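Peroxinectin A (Dictyostelium discoideum, PDB 6ERC) is a secreted haem peroxidase that uses hydrogen peroxide to oxidise phenolic donors, and also oxidises iodide and thiocyanate. Local coordinates at residues D195-Y207 with K328-G340. Numbering follows the deposited sequence.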
loop_
_atom_site.group_PDB
_atom_site.type_symbol
_atom_site.label_atom_id
_atom_site.label_comp_id
_atom_site.label_asym_id
_atom_site.label_seq_id
_atom_site.Cartn_x
_atom_site.Cartn_y
_atom_site.Cartn_z
ATOM N N ASP A 195 -10.186 -9.135 -6.427
ATOM C CA ASP A 195 -10.881 -7.894 -6.725
ATOM C C ASP A 195 -10.897 -7.623 -8.226
ATOM O O ASP A 195 -9.970 -7.985 -8.959
ATOM C CB ASP A 195 -10.227 -6.719 -5.997
ATOM C CG ASP A 195 -10.669 -6.611 -4.549
ATOM O OD1 ASP A 195 -11.525 -7.416 -4.119
ATOM O OD2 ASP A 195 -10.165 -5.710 -3.840
ATOM N N ASN A 196 -11.975 -6.985 -8.675
ATOM C CA ASN A 196 -12.135 -6.561 -10.063
ATOM C C ASN A 196 -12.763 -5.170 -10.087
ATOM O O ASN A 196 -13.785 -4.930 -10.730
ATOM C CB ASN A 196 -12.980 -7.566 -10.846
ATOM C CG ASN A 196 -12.574 -7.672 -12.313
ATOM O OD1 ASN A 196 -12.708 -8.734 -12.925
ATOM N ND2 ASN A 196 -12.067 -6.581 -12.879
ATOM N N ASP A 197 -12.135 -4.232 -9.372
ATOM C CA ASP A 197 -12.724 -2.911 -9.171
ATOM C C ASP A 197 -13.051 -2.241 -10.503
ATOM O O ASP A 197 -14.195 -1.843 -10.752
ATOM C CB ASP A 197 -11.774 -2.044 -8.340
ATOM C CG ASP A 197 -11.501 -2.630 -6.968
ATOM O OD1 ASP A 197 -12.443 -3.191 -6.366
ATOM O OD2 ASP A 197 -10.348 -2.539 -6.491
ATOM N N ALA A 198 -12.049 -2.107 -11.377
ATOM C CA ALA A 198 -12.279 -1.485 -12.676
ATOM C C ALA A 198 -13.220 -2.308 -13.547
ATOM O O ALA A 198 -13.854 -1.754 -14.452
ATOM C CB ALA A 198 -10.947 -1.266 -13.396
ATOM N N ASN A 199 -13.324 -3.613 -13.297
ATOM C CA ASN A 199 -14.279 -4.472 -13.999
ATOM C C ASN A 199 -14.137 -4.336 -15.513
ATOM O O ASN A 199 -15.124 -4.279 -16.251
ATOM C CB ASN A 199 -15.711 -4.164 -13.560
ATOM C CG ASN A 199 -16.671 -5.303 -13.852
ATOM O OD1 ASN A 199 -16.386 -6.181 -14.672
ATOM N ND2 ASN A 199 -17.819 -5.295 -13.182
ATOM N N LEU A 200 -12.887 -4.275 -15.983
ATOM C CA LEU A 200 -12.638 -4.277 -17.421
ATOM C C LEU A 200 -12.704 -5.689 -17.989
ATOM O O LEU A 200 -13.293 -5.905 -19.055
ATOM C CB LEU A 200 -11.276 -3.650 -17.731
ATOM C CG LEU A 200 -11.263 -2.160 -18.096
ATOM C CD1 LEU A 200 -11.522 -1.299 -16.875
ATOM C CD2 LEU A 200 -9.938 -1.778 -18.745
ATOM N N PHE A 201 -12.118 -6.654 -17.293
ATOM C CA PHE A 201 -12.046 -8.033 -17.742
ATOM C C PHE A 201 -12.835 -8.933 -16.797
ATOM O O PHE A 201 -13.041 -8.590 -15.627
ATOM C CB PHE A 201 -10.583 -8.503 -17.809
ATOM C CG PHE A 201 -9.715 -7.658 -18.704
ATOM C CD1 PHE A 201 -9.219 -6.437 -18.263
ATOM C CD2 PHE A 201 -9.391 -8.086 -19.984
ATOM C CE1 PHE A 201 -8.422 -5.657 -19.084
ATOM C CE2 PHE A 201 -8.593 -7.311 -20.811
ATOM C CZ PHE A 201 -8.109 -6.096 -20.361
ATOM N N PRO A 202 -13.297 -10.090 -17.272
ATOM C CA PRO A 202 -14.005 -11.011 -16.379
ATOM C C PRO A 202 -13.060 -11.614 -15.353
ATOM O O PRO A 202 -11.876 -11.837 -15.619
ATOM C CB PRO A 202 -14.553 -12.077 -17.332
ATOM C CG PRO A 202 -13.582 -12.085 -18.462
ATOM C CD PRO A 202 -13.151 -10.648 -18.628
ATOM N N ILE A 203 -13.607 -11.892 -14.166
ATOM C CA ILE A 203 -12.769 -12.278 -13.032
ATOM C C ILE A 203 -11.998 -13.560 -13.326
ATOM O O ILE A 203 -10.887 -13.750 -12.813
ATOM C CB ILE A 203 -13.629 -12.405 -11.756
ATOM C CG1 ILE A 203 -14.216 -11.035 -11.390
ATOM C CG2 ILE A 203 -12.799 -12.951 -10.588
ATOM C CD1 ILE A 203 -15.230 -11.061 -10.259
ATOM N N ASP A 204 -12.549 -14.453 -14.153
ATOM C CA ASP A 204 -11.845 -15.698 -14.447
ATOM C C ASP A 204 -10.558 -15.476 -15.232
ATOM O O ASP A 204 -9.785 -16.427 -15.395
ATOM C CB ASP A 204 -12.746 -16.673 -15.214
ATOM C CG ASP A 204 -13.287 -16.085 -16.500
ATOM O OD1 ASP A 204 -13.939 -15.023 -16.433
ATOM O OD2 ASP A 204 -13.061 -16.683 -17.575
ATOM N N GLN A 205 -10.307 -14.262 -15.720
ATOM C CA GLN A 205 -9.046 -13.941 -16.374
ATOM C C GLN A 205 -8.039 -13.285 -15.437
ATOM O O GLN A 205 -6.884 -13.101 -15.831
ATOM C CB GLN A 205 -9.289 -13.023 -17.580
ATOM C CG GLN A 205 -10.032 -13.695 -18.732
ATOM C CD GLN A 205 -10.428 -12.724 -19.838
ATOM O OE1 GLN A 205 -11.455 -12.907 -20.496
ATOM N NE2 GLN A 205 -9.614 -11.690 -20.051
ATOM N N LEU A 206 -8.442 -12.934 -14.217
ATOM C CA LEU A 206 -7.521 -12.354 -13.251
ATOM C C LEU A 206 -6.684 -13.438 -12.586
ATOM O O LEU A 206 -7.102 -14.593 -12.460
ATOM C CB LEU A 206 -8.281 -11.573 -12.177
ATOM C CG LEU A 206 -9.181 -10.426 -12.640
ATOM C CD1 LEU A 206 -9.843 -9.779 -11.432
ATOM C CD2 LEU A 206 -8.404 -9.391 -13.444
ATOM N N TYR A 207 -5.489 -13.052 -12.153
ATOM C CA TYR A 207 -4.606 -13.972 -11.455
ATOM C C TYR A 207 -5.016 -14.091 -9.994
ATOM O O TYR A 207 -5.422 -13.111 -9.366
ATOM C CB TYR A 207 -3.155 -13.504 -11.567
ATOM C CG TYR A 207 -2.620 -13.558 -12.982
ATOM C CD1 TYR A 207 -2.152 -14.749 -13.523
ATOM C CD2 TYR A 207 -2.591 -12.418 -13.780
ATOM C CE1 TYR A 207 -1.667 -14.805 -14.814
ATOM C CE2 TYR A 207 -2.106 -12.465 -15.074
ATOM C CZ TYR A 207 -1.645 -13.663 -15.585
ATOM O OH TYR A 207 -1.163 -13.718 -16.871
ATOM N N LYS A 328 -3.900 4.288 -16.926
ATOM C CA LYS A 328 -5.352 4.142 -16.981
ATOM C C LYS A 328 -5.776 2.894 -17.749
ATOM O O LYS A 328 -6.870 2.369 -17.515
ATOM C CB LYS A 328 -5.985 5.394 -17.595
ATOM C CG LYS A 328 -5.418 5.811 -18.943
ATOM C CD LYS A 328 -6.041 7.121 -19.408
ATOM C CE LYS A 328 -5.455 7.596 -20.733
ATOM N NZ LYS A 328 -4.035 8.032 -20.603
ATOM N N PHE A 329 -4.939 2.400 -18.657
ATOM C CA PHE A 329 -5.246 1.175 -19.387
ATOM C C PHE A 329 -4.771 -0.086 -18.672
ATOM O O PHE A 329 -5.058 -1.191 -19.145
ATOM C CB PHE A 329 -4.623 1.214 -20.788
ATOM C CG PHE A 329 -5.189 2.280 -21.691
ATOM C CD1 PHE A 329 -6.288 3.039 -21.313
ATOM C CD2 PHE A 329 -4.624 2.507 -22.936
ATOM C CE1 PHE A 329 -6.798 4.009 -22.156
ATOM C CE2 PHE A 329 -5.130 3.474 -23.780
ATOM C CZ PHE A 329 -6.219 4.225 -23.391
ATOM N N SER A 330 -4.061 0.043 -17.553
ATOM C CA SER A 330 -3.473 -1.105 -16.875
ATOM C C SER A 330 -4.234 -1.521 -15.623
ATOM O O SER A 330 -3.823 -2.479 -14.962
ATOM C CB SER A 330 -2.017 -0.806 -16.505
ATOM O OG SER A 330 -1.944 0.128 -15.442
ATOM N N TYR A 331 -5.322 -0.834 -15.277
ATOM C CA TYR A 331 -6.084 -1.174 -14.078
ATOM C C TYR A 331 -6.743 -2.535 -14.263
ATOM O O TYR A 331 -7.619 -2.701 -15.119
ATOM C CB TYR A 331 -7.134 -0.103 -13.792
ATOM C CG TYR A 331 -6.571 1.254 -13.432
ATOM C CD1 TYR A 331 -5.396 1.376 -12.696
ATOM C CD2 TYR A 331 -7.221 2.419 -13.829
ATOM C CE1 TYR A 331 -4.885 2.620 -12.366
ATOM C CE2 TYR A 331 -6.720 3.666 -13.505
ATOM C CZ TYR A 331 -5.552 3.761 -12.773
ATOM O OH TYR A 331 -5.049 5.003 -12.450
ATOM N N PHE A 332 -6.324 -3.510 -13.457
ATOM C CA PHE A 332 -6.893 -4.857 -13.489
ATOM C C PHE A 332 -6.883 -5.419 -14.910
ATOM O O PHE A 332 -7.904 -5.858 -15.442
ATOM C CB PHE A 332 -8.305 -4.858 -12.903
ATOM C CG PHE A 332 -8.357 -4.420 -11.468
ATOM C CD1 PHE A 332 -8.361 -5.353 -10.445
ATOM C CD2 PHE A 332 -8.384 -3.076 -11.141
ATOM C CE1 PHE A 332 -8.401 -4.952 -9.124
ATOM C CE2 PHE A 332 -8.422 -2.671 -9.821
ATOM C CZ PHE A 332 -8.431 -3.611 -8.812
ATOM N N ASN A 333 -5.701 -5.405 -15.522
ATOM C CA ASN A 333 -5.518 -5.869 -16.897
ATOM C C ASN A 333 -4.485 -6.986 -16.922
ATOM O O ASN A 333 -3.273 -6.712 -16.858
ATOM C CB ASN A 333 -5.082 -4.719 -17.802
ATOM C CG ASN A 333 -4.849 -5.163 -19.231
ATOM O OD1 ASN A 333 -5.307 -6.228 -19.646
ATOM N ND2 ASN A 333 -4.129 -4.346 -19.994
ATOM N N PRO A 334 -4.901 -8.254 -17.008
ATOM C CA PRO A 334 -3.913 -9.342 -17.091
ATOM C C PRO A 334 -3.116 -9.350 -18.385
ATOM O O PRO A 334 -1.997 -9.878 -18.393
ATOM C CB PRO A 334 -4.771 -10.611 -16.962
ATOM C CG PRO A 334 -6.066 -10.154 -16.363
ATOM C CD PRO A 334 -6.275 -8.768 -16.875
ATOM N N HIS A 335 -3.649 -8.790 -19.475
ATOM C CA HIS A 335 -2.930 -8.812 -20.746
ATOM C C HIS A 335 -1.558 -8.162 -20.648
ATOM O O HIS A 335 -0.701 -8.418 -21.502
ATOM C CB HIS A 335 -3.751 -8.112 -21.830
ATOM C CG HIS A 335 -4.886 -8.939 -22.344
ATOM N ND1 HIS A 335 -4.994 -9.313 -23.667
ATOM C CD2 HIS A 335 -5.955 -9.476 -21.712
ATOM C CE1 HIS A 335 -6.085 -10.039 -23.829
ATOM N NE2 HIS A 335 -6.687 -10.154 -22.658
ATOM N N ALA A 336 -1.328 -7.330 -19.631
ATOM C CA ALA A 336 -0.026 -6.697 -19.466
ATOM C C ALA A 336 1.090 -7.711 -19.250
ATOM O O ALA A 336 2.260 -7.377 -19.466
ATOM C CB ALA A 336 -0.070 -5.716 -18.297
ATOM N N LEU A 337 0.763 -8.932 -18.826
ATOM C CA LEU A 337 1.754 -9.982 -18.626
ATOM C C LEU A 337 1.783 -10.993 -19.768
ATOM O O LEU A 337 2.417 -12.043 -19.632
ATOM C CB LEU A 337 1.494 -10.709 -17.303
ATOM C CG LEU A 337 1.511 -9.871 -16.021
ATOM C CD1 LEU A 337 1.298 -10.757 -14.801
ATOM C CD2 LEU A 337 2.809 -9.091 -15.890
ATOM N N ASN A 338 1.120 -10.702 -20.891
ATOM C CA ASN A 338 1.123 -11.640 -22.009
ATOM C C ASN A 338 2.533 -11.896 -22.525
ATOM O O ASN A 338 2.813 -12.979 -23.049
ATOM C CB ASN A 338 0.239 -11.120 -23.145
ATOM C CG ASN A 338 -1.245 -11.263 -22.848
ATOM O OD1 ASN A 338 -1.657 -12.135 -22.078
ATOM N ND2 ASN A 338 -2.059 -10.406 -23.465
ATOM N N ARG A 339 3.428 -10.915 -22.399
ATOM C CA ARG A 339 4.816 -11.060 -22.823
ATOM C C ARG A 339 5.761 -11.266 -21.643
ATOM O O ARG A 339 6.947 -10.930 -21.731
ATOM C CB ARG A 339 5.245 -9.842 -23.642
ATOM C CG ARG A 339 4.557 -9.727 -25.001
ATOM C CD ARG A 339 4.918 -8.420 -25.707
ATOM N NE ARG A 339 4.383 -8.353 -27.067
ATOM C CZ ARG A 339 4.401 -7.262 -27.831
ATOM N NH1 ARG A 339 4.925 -6.130 -27.374
ATOM N NH2 ARG A 339 3.890 -7.301 -29.056
ATOM N N GLY A 340 5.262 -11.813 -20.538
ATOM C CA GLY A 340 6.085 -12.083 -19.379
ATOM C C GLY A 340 6.328 -10.848 -18.531
ATOM O O GLY A 340 6.041 -9.714 -18.916
#
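Phe332 packs into the bend of 195-198, while Phe201 and Pro334 meet further along the two loops. Asp197 N sits over the middle of the Phe332 ring, 3.7 Å above its plane. Asp197 CB lies 3.7 Å from Phe332 CE2, and the carboxylate plane is turned 77° from the ring. Ala198 CB meets Phe332 CD2 at 3.9 Å and also packs against Tyr331 CB.

Phe201 makes the second aromatic group. Its CG is anti to the carbonyl carbon (chi1 -57°), which lays the ring along 332-335. Pro334 CD comes over one face of the Phe201 ring in a CH-pi contact, 4.2 Å from its centroid. The His335 and Phe201 rings are roughly parallel, with planes at 29°, but displaced, with centroids 5.3 Å apart, so there is little overlap; His335 CD2 meets Phe201 CE2. An alanine in place of Phe201 would probably take away the ring face under Pro334 CD and the neighbour of His335 CD2, and open a gap between the loops.

Apolar packing continues around Pro334. Leu206 CD2 touches Pro334 CG at 3.8 Å. Tyr207 CE2 reaches both Pro334 CB and Leu337 CD1, each at 3.8 Å. Polar links run to neighbouring parts of the chain: Asp195 OD1 forms a salt bridge with Arg212 NE, and the Phe332 backbone hydrogen-bonds to Glu216.

Tyr331 touches the haem, and Asp195 lies near Arg213, the predicted transition-state stabiliser. The arrangement is aromatic and apolar packing, partly against backbone, of two loops, one leading to helix 218-241 and the other to helix 342-350, beside the haem pocket of an animal haem peroxidase domain.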